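PDB 4MTS: lactoylglutathione lyase, which belongs to the glyoxalase/bleomycin resistance/dioxygenase superfamily and, as a dimer, holds metal ions in sites built from both subunits. Local coordinates for residues 19-25 / 88-94; 24-30 / 43-49; 38-44 / 56-62; 81-86 / 122-126. One frame throughout, in Å; residues are numbered along the deposited sequence. Where two conformers were deposited one is given.

In the fold
The chain folds as two modules, each with one helix packed on a curled sheet. From the N terminus, strand 2-9, which lies beside 54-60, is followed by helix 13-23 and strand 27-34. Interaction 2 closes a short hairpin loop between 27-34 and 39-45, interaction 3 another between 39-45 and 54-60; the two cross along the chain and share Phe43 and Val44. Interaction 1 closes a much longer loop, holding both of them within it, and joins helix 13-23 to the end of helix 82-91 in the second module. Interaction 4 crosses interaction 1 and closes the loop from helix 82-91 to strand 120-125; Leu24 touches Leu123 and Thr85 where the two contacts meet.

Interaction 1: residues 19-25 / 88-94; sequences FYTRALD and RARALGY
Two aromatic rings, Phe19 and Tyr94, make the apolar half of this contact between the ends of two helices. They form a T-shaped pair with planes at 86°: with Phe19 CG anti to the backbone N (chi1 173°), the ring turns its CD1 edge into the Tyr94 face, and CD1 comes within 3.5 Å of Tyr94 CG. Phe19 CB lies over the same tyrosine ring in a CH-pi contact. Ala23 CB adds to the packing, 3.8 Å from Tyr94 CD2, and Leu92 lays its CD1 against the backbone of Ala23 at 3.8 Å from CA.

The polar half belongs to Arg88. Its chain runs out extended and presents the guanidinium side-on to the carbonyl of Arg22, so that NE and NH2 both donate to the one oxygen, Arg22 O, each at 2.8 Å. Both bonds lie close to the guanidinium plane and to the carbonyl plane. Asp25, just past the helix end with positive phi, comes over the guanidinium face: its OD1 is 2.8 Å from Arg88 NH2, but the carboxylate plane is turned 77° away and no N-H points at it. On the other segment a Schellman motif at Gly93 ends helix 82-91 and turns the chain into Tyr94.

Arg88 therefore holds a carbonyl of the last turn of helix 13-23 with two bonds in its plane, while the Asp25 salt bridge is probably electrostatic alone.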
# COMPACT_ATOMS: atom_id res chain seq x y z
N PHE A 19 -7.23 3.49 15.37
CA PHE A 19 -7.21 4.54 14.33
C PHE A 19 -7.99 4.11 13.11
O PHE A 19 -8.85 4.85 12.65
CB PHE A 19 -5.77 4.89 13.95
CG PHE A 19 -5.65 5.84 12.78
CD1 PHE A 19 -5.76 7.22 12.95
CD2 PHE A 19 -5.39 5.35 11.50
CE1 PHE A 19 -5.66 8.09 11.86
CE2 PHE A 19 -5.29 6.23 10.41
CZ PHE A 19 -5.43 7.59 10.59
N TYR A 20 -7.61 2.95 12.49
CA TYR A 20 -8.28 2.53 11.26
C TYR A 20 -9.77 2.32 11.38
O TYR A 20 -10.50 2.68 10.47
CB TYR A 20 -7.54 1.35 10.59
CG TYR A 20 -6.21 1.83 10.06
CD1 TYR A 20 -6.14 2.56 8.87
CD2 TYR A 20 -5.04 1.67 10.79
CE1 TYR A 20 -4.92 3.07 8.41
CE2 TYR A 20 -3.83 2.21 10.36
CZ TYR A 20 -3.77 2.88 9.15
OH TYR A 20 -2.57 3.38 8.69
N THR A 21 -10.21 1.76 12.53
CA THR A 21 -11.64 1.51 12.70
C THR A 21 -12.40 2.73 13.17
O THR A 21 -13.52 2.92 12.70
CB THR A 21 -11.93 0.31 13.65
OG1 THR A 21 -11.42 0.63 14.95
CG2 THR A 21 -11.34 -0.99 13.14
N ARG A 22 -11.86 3.50 14.12
CA ARG A 22 -12.57 4.67 14.68
C ARG A 22 -12.49 5.91 13.81
O ARG A 22 -13.52 6.51 13.50
CB ARG A 22 -12.07 5.02 16.08
CG ARG A 22 -12.28 3.99 17.17
CD ARG A 22 -12.06 4.66 18.53
NE ARG A 22 -10.99 4.04 19.32
CZ ARG A 22 -10.57 4.49 20.51
NH1 ARG A 22 -11.11 5.58 21.04
NH2 ARG A 22 -9.60 3.87 21.16
N ALA A 23 -11.26 6.36 13.48
CA ALA A 23 -11.09 7.55 12.64
C ALA A 23 -11.50 7.29 11.19
O ALA A 23 -12.09 8.18 10.55
CB ALA A 23 -9.65 8.05 12.72
N LEU A 24 -11.20 6.10 10.66
CA LEU A 24 -11.49 5.80 9.25
C LEU A 24 -12.64 4.86 8.93
O LEU A 24 -12.88 4.57 7.76
CB LEU A 24 -10.21 5.37 8.51
CG LEU A 24 -9.10 6.44 8.44
CD1 LEU A 24 -7.75 5.82 8.01
CD2 LEU A 24 -9.50 7.60 7.48
N ASP A 25 -13.38 4.38 9.95
CA ASP A 25 -14.54 3.54 9.67
C ASP A 25 -14.24 2.27 8.89
O ASP A 25 -15.13 1.71 8.25
CB ASP A 25 -15.74 4.32 9.09
CG ASP A 25 -16.24 5.40 10.04
OD1 ASP A 25 -16.40 5.10 11.25
OD2 ASP A 25 -16.40 6.54 9.60
N ARG A 88 -13.28 14.61 12.32
CA ARG A 88 -13.50 13.36 13.08
C ARG A 88 -12.14 12.90 13.66
O ARG A 88 -12.04 12.67 14.86
CB ARG A 88 -14.15 12.29 12.20
CG ARG A 88 -14.51 10.99 12.94
CD ARG A 88 -15.06 9.93 12.00
NE ARG A 88 -15.19 8.63 12.65
CZ ARG A 88 -16.34 7.99 12.88
NH1 ARG A 88 -17.49 8.54 12.50
NH2 ARG A 88 -16.34 6.81 13.47
N ALA A 89 -11.09 12.83 12.81
CA ALA A 89 -9.74 12.46 13.26
C ALA A 89 -9.26 13.39 14.35
O ALA A 89 -8.79 12.93 15.39
CB ALA A 89 -8.76 12.51 12.09
N ARG A 90 -9.38 14.72 14.13
CA ARG A 90 -8.94 15.72 15.11
C ARG A 90 -9.63 15.54 16.48
O ARG A 90 -8.94 15.53 17.51
CB ARG A 90 -9.17 17.14 14.56
CG ARG A 90 -7.88 17.90 14.31
CD ARG A 90 -8.15 19.34 13.90
NE ARG A 90 -7.30 19.74 12.78
CZ ARG A 90 -7.72 19.78 11.52
NH1 ARG A 90 -8.99 19.50 11.23
NH2 ARG A 90 -6.89 20.12 10.55
N ALA A 91 -10.96 15.34 16.46
CA ALA A 91 -11.81 15.19 17.64
C ALA A 91 -11.43 13.93 18.41
O ALA A 91 -11.45 13.91 19.63
CB ALA A 91 -13.28 15.16 17.22
N LEU A 92 -10.98 12.90 17.68
CA LEU A 92 -10.51 11.65 18.26
C LEU A 92 -9.05 11.75 18.73
O LEU A 92 -8.52 10.81 19.31
CB LEU A 92 -10.69 10.50 17.26
CG LEU A 92 -12.10 9.97 17.11
CD1 LEU A 92 -12.26 9.25 15.80
CD2 LEU A 92 -12.47 9.07 18.28
N GLY A 93 -8.41 12.89 18.49
CA GLY A 93 -7.03 13.10 18.91
C GLY A 93 -5.98 12.61 17.93
O GLY A 93 -4.82 12.46 18.30
N TYR A 94 -6.37 12.35 16.67
CA TYR A 94 -5.38 11.92 15.67
C TYR A 94 -4.83 13.10 14.86
O TYR A 94 -5.43 14.17 14.87
CB TYR A 94 -5.94 10.82 14.78
CG TYR A 94 -6.29 9.57 15.55
CD1 TYR A 94 -5.30 8.79 16.15
CD2 TYR A 94 -7.61 9.16 15.67
CE1 TYR A 94 -5.63 7.64 16.86
CE2 TYR A 94 -7.95 7.98 16.34
CZ TYR A 94 -6.95 7.24 16.95
OH TYR A 94 -7.31 6.11 17.66

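Interaction 2: residues 24-30 / 43-49; sequences LDMRLLR and FVGYQDE
Strands 27-30 and 43-45 run antiparallel, their directions 137° apart, with Arg27-Gly45 and Arg30-Phe43 as hydrogen-bonded pairs, Leu28-Val44 as a non-hydrogen-bonded pair, and a classic bulge where Leu29 and Arg30 both face Phe43. At the bulge Leu29 N gives Phe43 O a 2.7 Å bond, whereas Arg30 N reaches the same oxygen only weakly.

Arg30 is held on two sides. Its guanidinium lies flat on the Phe43 ring, planes 12° apart and centres 4.0 Å apart, a cation-pi stack; the bend at chi3 (58°) lays it flat against the ring. Along its edge, NE and NH2 each take one carboxylate oxygen of Glu49, NE to OE1 at 2.8 Å and NH2 to OE2 at 2.7 Å, both on syn lone pairs and nearly coplanar. Arg27 makes a simpler salt bridge, NH2 to Asp48 OD1 at 2.8 Å.

At the other end Met26 lays CG over the face of the Tyr46 ring, 3.5 Å from CZ, in a CH-pi contact, and its SD meets the same ring obliquely, a Met-aromatic contact. The tyrosine hydroxyl donates to Leu24 O at 2.7 Å, which ties the loop after strand 39-45 to the turn after helix 13-23. Leu29 CD1 packs over Gly45, where the lack of a side chain suits the close fit.

This bulged hairpin forms one side of the curled sheet in a glyoxalase-superfamily module, with Phe43 near a bound zinc ion.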
# COMPACT_ATOMS: atom_id res chain seq x y z
N LEU A 24 -11.20 6.10 10.66
CA LEU A 24 -11.49 5.80 9.25
C LEU A 24 -12.64 4.86 8.93
O LEU A 24 -12.88 4.57 7.76
CB LEU A 24 -10.21 5.37 8.51
CG LEU A 24 -9.10 6.44 8.44
CD1 LEU A 24 -7.75 5.82 8.01
CD2 LEU A 24 -9.50 7.60 7.48
N ASP A 25 -13.38 4.38 9.95
CA ASP A 25 -14.54 3.54 9.67
C ASP A 25 -14.24 2.27 8.89
O ASP A 25 -15.13 1.71 8.25
CB ASP A 25 -15.74 4.32 9.09
CG ASP A 25 -16.24 5.40 10.04
OD1 ASP A 25 -16.40 5.10 11.25
OD2 ASP A 25 -16.40 6.54 9.60
N MET A 26 -13.00 1.77 8.96
CA MET A 26 -12.73 0.48 8.35
C MET A 26 -13.25 -0.58 9.33
O MET A 26 -13.51 -0.26 10.49
CB MET A 26 -11.21 0.24 8.22
CG MET A 26 -10.63 1.02 7.05
SD MET A 26 -8.90 0.57 6.86
CE MET A 26 -8.39 1.87 5.65
N ARG A 27 -13.36 -1.82 8.88
CA ARG A 27 -13.70 -2.89 9.80
C ARG A 27 -12.56 -3.88 9.86
O ARG A 27 -11.73 -3.92 8.95
CB ARG A 27 -15.05 -3.55 9.50
CG ARG A 27 -15.15 -4.29 8.19
CD ARG A 27 -16.58 -4.75 7.91
NE ARG A 27 -16.75 -5.02 6.48
CZ ARG A 27 -16.64 -6.22 5.91
NH1 ARG A 27 -16.41 -7.30 6.65
NH2 ARG A 27 -16.77 -6.35 4.60
N LEU A 28 -12.48 -4.64 10.96
CA LEU A 28 -11.47 -5.68 11.07
C LEU A 28 -12.00 -6.87 10.27
O LEU A 28 -13.04 -7.47 10.61
CB LEU A 28 -11.27 -6.06 12.55
CG LEU A 28 -10.22 -7.15 12.78
CD1 LEU A 28 -8.83 -6.66 12.37
CD2 LEU A 28 -10.21 -7.61 14.27
N LEU A 29 -11.32 -7.18 9.17
CA LEU A 29 -11.73 -8.26 8.27
C LEU A 29 -11.31 -9.62 8.78
O LEU A 29 -12.09 -10.57 8.72
CB LEU A 29 -11.18 -8.03 6.82
CG LEU A 29 -11.55 -6.66 6.20
CD1 LEU A 29 -10.78 -6.40 4.88
CD2 LEU A 29 -13.04 -6.54 5.97
N ARG A 30 -10.10 -9.71 9.33
CA ARG A 30 -9.47 -10.93 9.80
C ARG A 30 -8.32 -10.55 10.74
O ARG A 30 -7.56 -9.62 10.47
CB ARG A 30 -8.93 -11.67 8.52
CG ARG A 30 -8.11 -12.94 8.74
CD ARG A 30 -8.01 -13.80 7.49
NE ARG A 30 -7.42 -13.08 6.34
CZ ARG A 30 -6.24 -13.38 5.81
NH1 ARG A 30 -5.51 -14.36 6.31
NH2 ARG A 30 -5.79 -12.70 4.76
N PHE A 43 -6.12 -7.61 9.12
CA PHE A 43 -6.52 -7.08 7.82
C PHE A 43 -7.73 -6.19 8.08
O PHE A 43 -8.71 -6.61 8.71
CB PHE A 43 -6.83 -8.23 6.83
CG PHE A 43 -5.61 -9.05 6.43
CD1 PHE A 43 -5.15 -10.08 7.23
CD2 PHE A 43 -4.96 -8.82 5.21
CE1 PHE A 43 -4.03 -10.85 6.85
CE2 PHE A 43 -3.84 -9.57 4.84
CZ PHE A 43 -3.38 -10.57 5.67
N VAL A 44 -7.62 -4.94 7.64
CA VAL A 44 -8.66 -3.92 7.83
C VAL A 44 -9.06 -3.37 6.48
O VAL A 44 -8.23 -3.31 5.56
CB VAL A 44 -8.24 -2.79 8.82
CG1 VAL A 44 -8.22 -3.30 10.25
CG2 VAL A 44 -6.87 -2.18 8.45
N GLY A 45 -10.32 -2.98 6.36
CA GLY A 45 -10.80 -2.47 5.09
C GLY A 45 -12.28 -2.21 5.08
O GLY A 45 -12.93 -2.16 6.14
N TYR A 46 -12.81 -1.99 3.88
CA TYR A 46 -14.21 -1.61 3.71
C TYR A 46 -15.05 -2.68 3.09
O TYR A 46 -16.27 -2.66 3.23
CB TYR A 46 -14.30 -0.31 2.87
CG TYR A 46 -13.60 0.86 3.51
CD1 TYR A 46 -14.11 1.45 4.66
CD2 TYR A 46 -12.41 1.36 2.99
CE1 TYR A 46 -13.47 2.54 5.26
CE2 TYR A 46 -11.74 2.43 3.61
CZ TYR A 46 -12.28 3.01 4.74
OH TYR A 46 -11.65 4.07 5.37
N GLN A 47 -14.43 -3.58 2.34
CA GLN A 47 -15.10 -4.68 1.67
C GLN A 47 -14.38 -5.97 2.00
O GLN A 47 -13.22 -5.95 2.43
CB GLN A 47 -15.09 -4.48 0.15
CG GLN A 47 -15.84 -3.25 -0.33
CD GLN A 47 -15.48 -2.98 -1.76
OE1 GLN A 47 -15.95 -3.66 -2.67
NE2 GLN A 47 -14.58 -2.04 -1.97
N ASP A 48 -15.05 -7.09 1.79
CA ASP A 48 -14.47 -8.39 2.05
C ASP A 48 -13.15 -8.53 1.28
O ASP A 48 -13.03 -8.00 0.17
CB ASP A 48 -15.47 -9.47 1.58
CG ASP A 48 -16.68 -9.69 2.49
OD1 ASP A 48 -16.95 -8.81 3.35
OD2 ASP A 48 -17.35 -10.73 2.34
N GLU A 49 -12.18 -9.25 1.86
CA GLU A 49 -10.89 -9.48 1.18
C GLU A 49 -11.07 -10.12 -0.19
O GLU A 49 -10.24 -9.91 -1.07
CB GLU A 49 -9.98 -10.37 2.02
CG GLU A 49 -9.27 -9.63 3.13
CD GLU A 49 -8.43 -10.59 3.94
OE1 GLU A 49 -9.00 -11.25 4.84
OE2 GLU A 49 -7.24 -10.77 3.59

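Interaction 3: residues 38-44 / 56-62; sequences RFTLAFV and ELTHNWD
Trp61 lies broadside to the backbone of Arg38 and Phe39: Arg38 CA sits over its six-membered ring in a CH-pi contact, 3.9 Å from the centroid. The guanidinium of Arg38 stands nearly upright to the indole, planes 85° apart, presenting one face to the ring's CE3 edge. Its own edge takes Asp62 in a side-on grip, NE to OD1 at 2.8 Å and NH2 to OD2 at 2.9 Å, with the carboxylate turned only 12° from its plane. Trp61 NE1 donates almost straight (170°) to Thr40 OG1 at 2.8 Å, within the indole plane. That hydroxyl also takes a hydrogen from a water bound to His59 ND1 and bonds Asp33.

Strands 39-44 and 56-60 form an antiparallel hairpin, part of the curled sheet of the glyoxalase superfamily, with Thr40-His59 and Ala42-Leu57 as hydrogen-bonded pairs.

Phe43 and Glu56, a non-hydrogen-bonded pair, point the same way. Glu56, with CG anti to the backbone N and the chain extended beyond it, runs across the phenyl face, CG 3.8 Å from the ring centroid, and carries its carboxylate to a zinc ion that His5 also binds. Leu41 CD2 flanks that carboxylate, 3.4 Å from Glu56 OE2, and also packs beside Thr58, the two side chains pointing the same way.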
# COMPACT_ATOMS: atom_id res chain seq x y z
N ARG A 38 5.30 -15.49 17.36
CA ARG A 38 5.27 -14.25 18.15
C ARG A 38 4.95 -13.01 17.31
O ARG A 38 5.67 -12.00 17.33
CB ARG A 38 6.50 -14.08 19.03
CG ARG A 38 6.50 -15.14 20.13
CD ARG A 38 7.55 -14.94 21.17
NE ARG A 38 7.41 -13.71 21.94
CZ ARG A 38 6.63 -13.58 23.01
NH1 ARG A 38 5.83 -14.57 23.39
NH2 ARG A 38 6.59 -12.42 23.67
N PHE A 39 3.89 -13.11 16.52
CA PHE A 39 3.44 -11.98 15.72
C PHE A 39 1.96 -12.07 15.53
O PHE A 39 1.40 -13.15 15.71
CB PHE A 39 4.18 -11.87 14.38
CG PHE A 39 3.83 -12.92 13.37
CD1 PHE A 39 4.44 -14.17 13.40
CD2 PHE A 39 2.91 -12.66 12.36
CE1 PHE A 39 4.09 -15.16 12.48
CE2 PHE A 39 2.59 -13.64 11.43
CZ PHE A 39 3.19 -14.88 11.49
N THR A 40 1.35 -10.95 15.14
CA THR A 40 -0.07 -10.88 14.88
C THR A 40 -0.22 -10.18 13.54
O THR A 40 0.52 -9.23 13.26
CB THR A 40 -0.76 -10.02 15.94
OG1 THR A 40 -0.52 -10.56 17.24
CG2 THR A 40 -2.27 -9.91 15.71
N LEU A 41 -1.22 -10.59 12.76
CA LEU A 41 -1.60 -9.93 11.50
C LEU A 41 -3.02 -9.44 11.67
O LEU A 41 -3.85 -10.11 12.30
CB LEU A 41 -1.64 -10.92 10.33
CG LEU A 41 -0.53 -11.86 10.10
CD1 LEU A 41 -0.88 -12.74 8.94
CD2 LEU A 41 0.78 -11.08 9.85
N ALA A 42 -3.34 -8.30 11.09
CA ALA A 42 -4.75 -7.86 11.13
C ALA A 42 -5.02 -7.22 9.77
O ALA A 42 -4.21 -6.42 9.30
CB ALA A 42 -4.95 -6.83 12.24
N PHE A 43 -6.12 -7.61 9.12
CA PHE A 43 -6.52 -7.08 7.82
C PHE A 43 -7.73 -6.19 8.08
O PHE A 43 -8.71 -6.61 8.71
CB PHE A 43 -6.83 -8.23 6.83
CG PHE A 43 -5.61 -9.05 6.43
CD1 PHE A 43 -5.15 -10.08 7.23
CD2 PHE A 43 -4.96 -8.82 5.21
CE1 PHE A 43 -4.03 -10.85 6.85
CE2 PHE A 43 -3.84 -9.57 4.84
CZ PHE A 43 -3.38 -10.57 5.67
N VAL A 44 -7.62 -4.94 7.64
CA VAL A 44 -8.66 -3.92 7.83
C VAL A 44 -9.06 -3.37 6.48
O VAL A 44 -8.23 -3.31 5.56
CB VAL A 44 -8.24 -2.79 8.82
CG1 VAL A 44 -8.22 -3.30 10.25
CG2 VAL A 44 -6.87 -2.18 8.45
N GLU A 56 -3.04 -4.60 5.45
CA GLU A 56 -2.59 -5.59 6.41
C GLU A 56 -1.67 -4.89 7.40
O GLU A 56 -0.68 -4.29 7.00
CB GLU A 56 -1.81 -6.70 5.71
CG GLU A 56 -1.39 -7.76 6.73
CD GLU A 56 -0.51 -8.86 6.17
OE1 GLU A 56 -0.07 -8.74 5.01
OE2 GLU A 56 -0.31 -9.86 6.89
N LEU A 57 -1.93 -5.07 8.70
CA LEU A 57 -1.09 -4.52 9.76
C LEU A 57 -0.41 -5.70 10.46
O LEU A 57 -1.09 -6.67 10.80
CB LEU A 57 -1.95 -3.73 10.76
CG LEU A 57 -2.78 -2.58 10.19
CD1 LEU A 57 -3.69 -1.99 11.29
CD2 LEU A 57 -1.87 -1.47 9.59
N THR A 58 0.91 -5.61 10.66
CA THR A 58 1.70 -6.68 11.29
C THR A 58 2.35 -6.14 12.57
O THR A 58 2.86 -5.01 12.57
CB THR A 58 2.79 -7.22 10.34
OG1 THR A 58 2.21 -7.64 9.11
CG2 THR A 58 3.57 -8.38 10.94
N HIS A 59 2.33 -6.94 13.63
CA HIS A 59 2.96 -6.54 14.88
C HIS A 59 3.77 -7.71 15.38
O HIS A 59 3.21 -8.77 15.61
CB HIS A 59 1.89 -6.10 15.91
CG HIS A 59 2.46 -5.86 17.27
ND1 HIS A 59 2.03 -6.60 18.36
CD2 HIS A 59 3.46 -5.04 17.66
CE1 HIS A 59 2.75 -6.17 19.39
NE2 HIS A 59 3.63 -5.25 19.02
N ASN A 60 5.10 -7.53 15.50
CA ASN A 60 6.02 -8.54 16.03
C ASN A 60 6.02 -8.26 17.53
O ASN A 60 6.27 -7.12 17.94
CB ASN A 60 7.42 -8.32 15.40
CG ASN A 60 7.43 -8.62 13.91
OD1 ASN A 60 7.26 -9.77 13.49
ND2 ASN A 60 7.60 -7.57 13.08
N TRP A 61 5.62 -9.26 18.34
CA TRP A 61 5.45 -9.10 19.78
C TRP A 61 6.69 -8.61 20.50
O TRP A 61 6.56 -7.96 21.54
CB TRP A 61 4.99 -10.43 20.43
CG TRP A 61 3.72 -10.97 19.85
CD1 TRP A 61 2.89 -10.37 18.95
CD2 TRP A 61 3.09 -12.19 20.22
NE1 TRP A 61 1.79 -11.16 18.72
CE2 TRP A 61 1.89 -12.29 19.47
CE3 TRP A 61 3.40 -13.21 21.13
CZ2 TRP A 61 1.03 -13.39 19.58
CZ3 TRP A 61 2.57 -14.32 21.20
CH2 TRP A 61 1.38 -14.38 20.46
N ASP A 62 7.86 -8.98 20.00
CA ASP A 62 9.11 -8.60 20.64
C ASP A 62 9.80 -7.35 20.07
O ASP A 62 10.90 -7.01 20.52
CB ASP A 62 10.06 -9.81 20.77
CG ASP A 62 9.35 -11.01 21.38
OD1 ASP A 62 9.25 -12.05 20.68
OD2 ASP A 62 8.80 -10.88 22.48
O HOH W 1 -0.10 -8.06 18.75

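Interaction 4: residues 81-86 / 122-126; sequences DAAVTC and ELIQK. With NI (nickel (II) ion), chain E.
The first turn of helix 82-91 runs roughly antiparallel to strand 122-125, their directions 145° apart and their axes 8.9 Å apart, with Ala82 and Gln125 as the residues whose backbones come nearest. At the helix start Asp81 is the N-cap: its OD1 accepts from Val84 N at 3.1 Å, from above the carboxylate plane.

Gln125 reaches the same helix end from the strand. Its chain leaves with CG anti to the backbone N (chi1 -171°) and runs on extended, which carries the amide to the first turn; OE1 takes the N-H of Ala82 at 2.9 Å, tilted 30° from the carbonyl plane. A water donates to Gln125 OE1 at 2.6 Å and accepts from Ala83 N at 3.1 Å, so that the one amide oxygen serves two backbone nitrogens, one directly and one through the water.

Further along, Leu123 turns its CD1 against Thr85, 3.7 Å from CG2, the two side chains meeting at a slant; Cys86 SG lies 4.3 Å from the same methyl. Glu122, on the same strand, takes no part in this packing: OE1 binds a nickel ion at 2.1 Å, in a site that also includes His74 and, from the second subunit, His5 and Glu56.

The N-H groups of Ala82, Ala83 and Val84 at the helix start are thus met by Gln125, a water and Asp81 respectively, while Leu123 and Glu122 divide the strand between an apolar interior and the metal.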
# COMPACT_ATOMS: atom_id res chain seq x y z
N ASP A 81 -16.62 13.51 2.24
CA ASP A 81 -16.28 14.88 2.60
C ASP A 81 -15.00 14.84 3.41
O ASP A 81 -15.02 14.42 4.56
CB ASP A 81 -17.41 15.45 3.48
CG ASP A 81 -17.36 16.94 3.71
OD1 ASP A 81 -16.28 17.45 4.07
OD2 ASP A 81 -18.42 17.59 3.59
N ALA A 82 -13.90 15.32 2.82
CA ALA A 82 -12.59 15.34 3.47
C ALA A 82 -12.53 16.22 4.71
O ALA A 82 -11.90 15.82 5.69
CB ALA A 82 -11.52 15.73 2.47
N ALA A 83 -13.22 17.39 4.72
CA ALA A 83 -13.23 18.25 5.92
C ALA A 83 -13.89 17.53 7.10
O ALA A 83 -13.41 17.65 8.22
CB ALA A 83 -13.95 19.56 5.63
N VAL A 84 -14.95 16.77 6.83
CA VAL A 84 -15.68 16.00 7.86
C VAL A 84 -14.78 14.87 8.42
O VAL A 84 -14.67 14.71 9.63
CB VAL A 84 -17.04 15.50 7.33
CG1 VAL A 84 -17.64 14.44 8.25
CG2 VAL A 84 -18.02 16.67 7.15
N THR A 85 -14.12 14.11 7.53
CA THR A 85 -13.20 13.06 7.99
C THR A 85 -12.04 13.65 8.83
O THR A 85 -11.70 13.07 9.86
CB THR A 85 -12.78 12.17 6.83
OG1 THR A 85 -13.97 11.76 6.17
CG2 THR A 85 -12.02 10.90 7.28
N CYS A 86 -11.48 14.82 8.42
CA CYS A 86 -10.42 15.49 9.18
C CYS A 86 -10.88 15.87 10.57
O CYS A 86 -10.13 15.69 11.53
CB CYS A 86 -9.92 16.73 8.43
SG CYS A 86 -8.90 16.34 6.99
N GLU A 122 -3.78 9.44 2.75
CA GLU A 122 -4.27 10.48 1.85
C GLU A 122 -5.77 10.33 1.70
O GLU A 122 -6.27 9.26 1.32
CB GLU A 122 -3.56 10.31 0.49
CG GLU A 122 -3.95 11.35 -0.57
CD GLU A 122 -3.10 11.22 -1.81
OE1 GLU A 122 -3.12 10.14 -2.44
OE2 GLU A 122 -2.31 12.16 -2.10
N LEU A 123 -6.49 11.40 1.99
CA LEU A 123 -7.95 11.40 1.79
C LEU A 123 -8.28 12.14 0.51
O LEU A 123 -7.81 13.26 0.32
CB LEU A 123 -8.66 12.07 2.98
CG LEU A 123 -8.31 11.59 4.37
CD1 LEU A 123 -9.12 12.37 5.43
CD2 LEU A 123 -8.52 10.07 4.52
N ILE A 124 -9.05 11.52 -0.38
CA ILE A 124 -9.42 12.13 -1.66
C ILE A 124 -10.93 12.19 -1.73
O ILE A 124 -11.59 11.15 -1.69
CB ILE A 124 -8.79 11.42 -2.88
CG1 ILE A 124 -7.25 11.32 -2.70
CG2 ILE A 124 -9.17 12.18 -4.19
CD1 ILE A 124 -6.46 10.59 -3.87
N GLN A 125 -11.48 13.39 -1.76
CA GLN A 125 -12.94 13.56 -1.80
C GLN A 125 -13.56 13.03 -3.08
O GLN A 125 -13.12 13.39 -4.17
CB GLN A 125 -13.30 15.04 -1.58
CG GLN A 125 -14.80 15.27 -1.40
CD GLN A 125 -14.98 16.58 -0.70
OE1 GLN A 125 -14.39 16.82 0.36
NE2 GLN A 125 -15.72 17.48 -1.32
N LYS A 126 -14.62 12.21 -2.94
CA LYS A 126 -15.37 11.60 -4.05
C LYS A 126 -15.85 12.63 -5.06
O LYS A 126 -16.30 13.72 -4.67
CB LYS A 126 -16.54 10.77 -3.52
CG LYS A 126 -16.97 9.64 -4.46
CD LYS A 126 -18.04 8.75 -3.83
CE LYS A 126 -18.81 7.99 -4.88
NZ LYS A 126 -19.84 7.10 -4.27
NI NI E . -1.72 9.25 -3.75
O HOH W 2 -14.08 18.77 2.12